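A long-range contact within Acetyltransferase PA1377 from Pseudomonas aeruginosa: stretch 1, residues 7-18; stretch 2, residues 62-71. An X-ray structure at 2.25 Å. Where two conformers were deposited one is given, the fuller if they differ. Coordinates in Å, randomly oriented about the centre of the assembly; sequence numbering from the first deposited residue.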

# COMPACT_ATOMS: atom_id res chain seq x y z
N THR A 7 31.64 -4.98 14.35
CA THR A 7 31.46 -3.52 14.07
C THR A 7 29.97 -3.18 14.00
O THR A 7 29.44 -2.53 14.91
CB THR A 7 32.11 -3.11 12.74
OG1 THR A 7 33.06 -4.11 12.34
CG2 THR A 7 32.84 -1.79 12.89
N ILE A 8 29.31 -3.61 12.93
CA ILE A 8 27.88 -3.34 12.77
C ILE A 8 27.06 -4.47 13.37
O ILE A 8 27.18 -5.62 12.95
CB ILE A 8 27.49 -3.18 11.28
CG1 ILE A 8 28.27 -2.02 10.65
CG2 ILE A 8 26.00 -2.92 11.17
CD1 ILE A 8 27.89 -1.75 9.20
N ARG A 9 26.23 -4.13 14.36
CA ARG A 9 25.36 -5.09 15.04
C ARG A 9 23.93 -4.86 14.60
O ARG A 9 23.46 -3.72 14.59
CB ARG A 9 25.40 -4.89 16.55
CG ARG A 9 26.25 -5.87 17.34
CD ARG A 9 25.89 -5.79 18.82
NE ARG A 9 26.94 -6.23 19.73
CZ ARG A 9 27.30 -7.50 19.94
NH1 ARG A 9 26.70 -8.49 19.29
NH2 ARG A 9 28.24 -7.78 20.85
N LEU A 10 23.23 -5.93 14.24
CA LEU A 10 21.83 -5.82 13.85
C LEU A 10 21.01 -6.29 15.03
O LEU A 10 21.34 -7.29 15.66
CB LEU A 10 21.53 -6.69 12.62
CG LEU A 10 22.18 -6.23 11.32
CD1 LEU A 10 21.77 -7.16 10.20
CD2 LEU A 10 21.74 -4.81 11.01
N GLU A 11 19.95 -5.57 15.34
CA GLU A 11 19.10 -5.93 16.46
C GLU A 11 17.67 -5.55 16.20
O GLU A 11 17.39 -4.64 15.42
CB GLU A 11 19.62 -5.27 17.74
CG GLU A 11 20.81 -5.99 18.35
CD GLU A 11 21.34 -5.30 19.60
OE1 GLU A 11 20.52 -4.66 20.32
OE2 GLU A 11 22.57 -5.41 19.85
N ARG A 12 16.76 -6.27 16.84
CA ARG A 12 15.34 -5.99 16.71
C ARG A 12 15.01 -4.65 17.36
O ARG A 12 15.39 -4.38 18.51
CB ARG A 12 14.52 -7.12 17.36
CG ARG A 12 13.01 -6.95 17.32
CD ARG A 12 12.46 -7.05 15.91
NE ARG A 12 11.00 -6.95 15.90
CZ ARG A 12 10.16 -7.98 15.97
NH1 ARG A 12 10.64 -9.22 16.06
NH2 ARG A 12 8.85 -7.78 15.95
N TYR A 13 14.32 -3.80 16.61
CA TYR A 13 13.95 -2.49 17.11
C TYR A 13 13.02 -2.60 18.31
O TYR A 13 11.90 -3.12 18.21
CB TYR A 13 13.27 -1.68 16.00
CG TYR A 13 12.68 -0.36 16.47
CD1 TYR A 13 13.49 0.63 17.04
CD2 TYR A 13 11.32 -0.10 16.33
CE1 TYR A 13 12.95 1.85 17.44
CE2 TYR A 13 10.77 1.11 16.73
CZ TYR A 13 11.59 2.08 17.29
OH TYR A 13 11.04 3.29 17.67
N SER A 14 13.49 -2.10 19.45
CA SER A 14 12.73 -2.09 20.69
C SER A 14 12.89 -0.75 21.40
O SER A 14 13.69 0.09 20.98
CB SER A 14 13.17 -3.25 21.60
OG SER A 14 14.57 -3.24 21.80
N GLU A 15 12.12 -0.56 22.48
CA GLU A 15 12.15 0.68 23.24
C GLU A 15 13.53 1.26 23.51
O GLU A 15 13.73 2.48 23.47
N ARG A 16 14.48 0.37 23.77
CA ARG A 16 15.85 0.78 24.05
C ARG A 16 16.43 1.62 22.92
O ARG A 16 17.29 2.47 23.16
CB ARG A 16 16.75 -0.45 24.22
CG ARG A 16 16.04 -1.73 24.65
CD ARG A 16 16.80 -2.95 24.14
NE ARG A 16 18.16 -2.56 23.78
CZ ARG A 16 19.06 -3.38 23.24
NH1 ARG A 16 18.76 -4.64 22.99
NH2 ARG A 16 20.27 -2.91 22.95
N HIS A 17 15.95 1.38 21.70
CA HIS A 17 16.44 2.09 20.50
C HIS A 17 15.70 3.35 20.04
O HIS A 17 16.24 4.12 19.24
CB HIS A 17 16.48 1.12 19.31
CG HIS A 17 17.31 -0.11 19.53
ND1 HIS A 17 16.75 -1.36 19.70
CD2 HIS A 17 18.65 -0.29 19.59
CE1 HIS A 17 17.71 -2.26 19.84
NE2 HIS A 17 18.88 -1.63 19.78
N VAL A 18 14.47 3.55 20.51
CA VAL A 18 13.66 4.72 20.09
C VAL A 18 14.40 6.05 20.02
O VAL A 18 14.11 6.87 19.15
CB VAL A 18 12.45 4.93 21.02
CG1 VAL A 18 11.41 5.82 20.32
CG2 VAL A 18 11.83 3.62 21.39
N VAL A 62 17.48 -2.49 13.37
CA VAL A 62 18.27 -1.29 13.51
C VAL A 62 19.70 -1.75 13.41
O VAL A 62 20.04 -2.80 13.96
CB VAL A 62 18.05 -0.61 14.87
CG1 VAL A 62 16.76 0.17 14.85
CG2 VAL A 62 18.04 -1.65 15.98
N ALA A 63 20.51 -1.00 12.68
CA ALA A 63 21.92 -1.33 12.53
C ALA A 63 22.62 -0.46 13.56
O ALA A 63 22.39 0.74 13.61
CB ALA A 63 22.38 -0.97 11.14
N LEU A 64 23.47 -1.08 14.37
CA LEU A 64 24.19 -0.38 15.42
C LEU A 64 25.71 -0.44 15.30
O LEU A 64 26.29 -1.43 14.87
CB LEU A 64 23.80 -0.96 16.79
CG LEU A 64 22.33 -1.02 17.16
CD1 LEU A 64 22.15 -1.93 18.35
CD2 LEU A 64 21.83 0.36 17.48
N HIS A 65 26.34 0.66 15.69
CA HIS A 65 27.80 0.74 15.72
C HIS A 65 28.11 1.43 17.03
O HIS A 65 27.70 2.58 17.25
CB HIS A 65 28.34 1.59 14.58
CG HIS A 65 29.82 1.78 14.66
ND1 HIS A 65 30.71 0.72 14.54
CD2 HIS A 65 30.58 2.88 14.89
CE1 HIS A 65 31.94 1.17 14.70
NE2 HIS A 65 31.89 2.47 14.91
N GLN A 66 28.84 0.76 17.92
CA GLN A 66 29.14 1.35 19.22
C GLN A 66 27.85 1.93 19.84
O GLN A 66 27.84 3.06 20.33
CB GLN A 66 30.18 2.47 19.06
CG GLN A 66 31.32 2.18 18.09
CD GLN A 66 32.60 1.74 18.78
N GLY A 67 26.75 1.18 19.78
CA GLY A 67 25.51 1.64 20.39
C GLY A 67 24.73 2.77 19.72
O GLY A 67 23.67 3.16 20.22
N ASP A 68 25.23 3.30 18.61
CA ASP A 68 24.52 4.37 17.90
C ASP A 68 23.74 3.79 16.71
O ASP A 68 24.28 3.02 15.92
CB ASP A 68 25.49 5.43 17.36
CG ASP A 68 26.20 6.21 18.48
OD1 ASP A 68 25.51 6.75 19.37
OD2 ASP A 68 27.45 6.29 18.44
N VAL A 69 22.47 4.18 16.59
CA VAL A 69 21.64 3.70 15.48
C VAL A 69 22.09 4.40 14.20
O VAL A 69 21.83 5.59 14.01
CB VAL A 69 20.15 4.00 15.71
CG1 VAL A 69 19.35 3.72 14.44
CG2 VAL A 69 19.61 3.16 16.86
N ILE A 70 22.75 3.65 13.31
CA ILE A 70 23.25 4.21 12.06
C ILE A 70 22.44 3.75 10.86
O ILE A 70 22.75 4.09 9.71
CB ILE A 70 24.72 3.82 11.82
CG1 ILE A 70 24.84 2.30 11.77
CG2 ILE A 70 25.59 4.40 12.92
CD1 ILE A 70 26.24 1.80 11.45
N GLY A 71 21.39 2.97 11.11
CA GLY A 71 20.58 2.48 10.02
C GLY A 71 19.37 1.69 10.46
O GLY A 71 19.30 1.21 11.58

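The strand that carries Arg9, Leu10 and Glu11 runs antiparallel to the one that carries Val62, Ala63 and Leu64, and the chain beyond Arg12 then loops back over one face of the pair to close the contact with side chains. The backbone is stitched at two residue pairs. Arg9 N donates to Leu64 O at 2.7 Å and Leu64 N to Arg9 O at 2.6 Å; two residues further on, Glu11 N reaches Val62 O at 3.1 Å and Val62 N reaches Glu11 O at 3.0 Å. Between these rungs Leu10 lies opposite Ala63, a pair without hydrogen bonds of its own, whose CA atoms approach to 4.7 Å.

On the face that carries Ile8, Leu10 and Ala63, the small methyl of Ala63 leaves a shallow hollow that larger neighbours fill. Leu10 CD2 comes to 3.9 Å from Ala63 CB, and Ile8 CG2 lies 4.1 Å from the same CB. A branched residue such as Ile8 has apolar surface to spare: its CG1 also meets Ile70 CD1 at 4.4 Å, a looser touch from the second strand of the hairpin.

The other face is built around Val62 and Leu64, the two residues most covered by the opposing stretch. Past the end of the strand the chain turns, with His17 N bonded to Ser14 O at 2.7 Å, and His17 points its CB toward the hairpin. Its ring forms a flat lid, and the Val62 methyl is the bump beneath it: CG2 sits 3.7 Å from the centroid of the His17 ring, almost exactly on the ring normal, a CH-pi contact. A flat ring suits this place because a methyl can press squarely on its face. The weak hydrogen bond from Ser14 N to His17 ND1, 3.4 Å long, ties the ring back to its own turn. Leu64 CD1 fills the space beside it, 3.6 Å from His17 NE2 and 3.7 Å from Glu11 CD. The other Val62 methyl is occupied too, with CG1 4.0 Å from Tyr13 CD1, so beta-branching lets one short side chain serve two aromatic neighbours.

Glu11 combines apolar and charged roles. Its CB packs 4.3 Å from Val62 CG2, while its carboxylate forms a salt bridge with Arg16, NH2 to OE1 at 3.2 Å, although the hydrogen bonds involved are weak.

At the far end, Thr7 CG2 rests 3.6 Å from His65 CE1. Beyond His65 a type I' turn reverses the chain; Gly67 suits it, since its positive phi is one that glycine adopts readily.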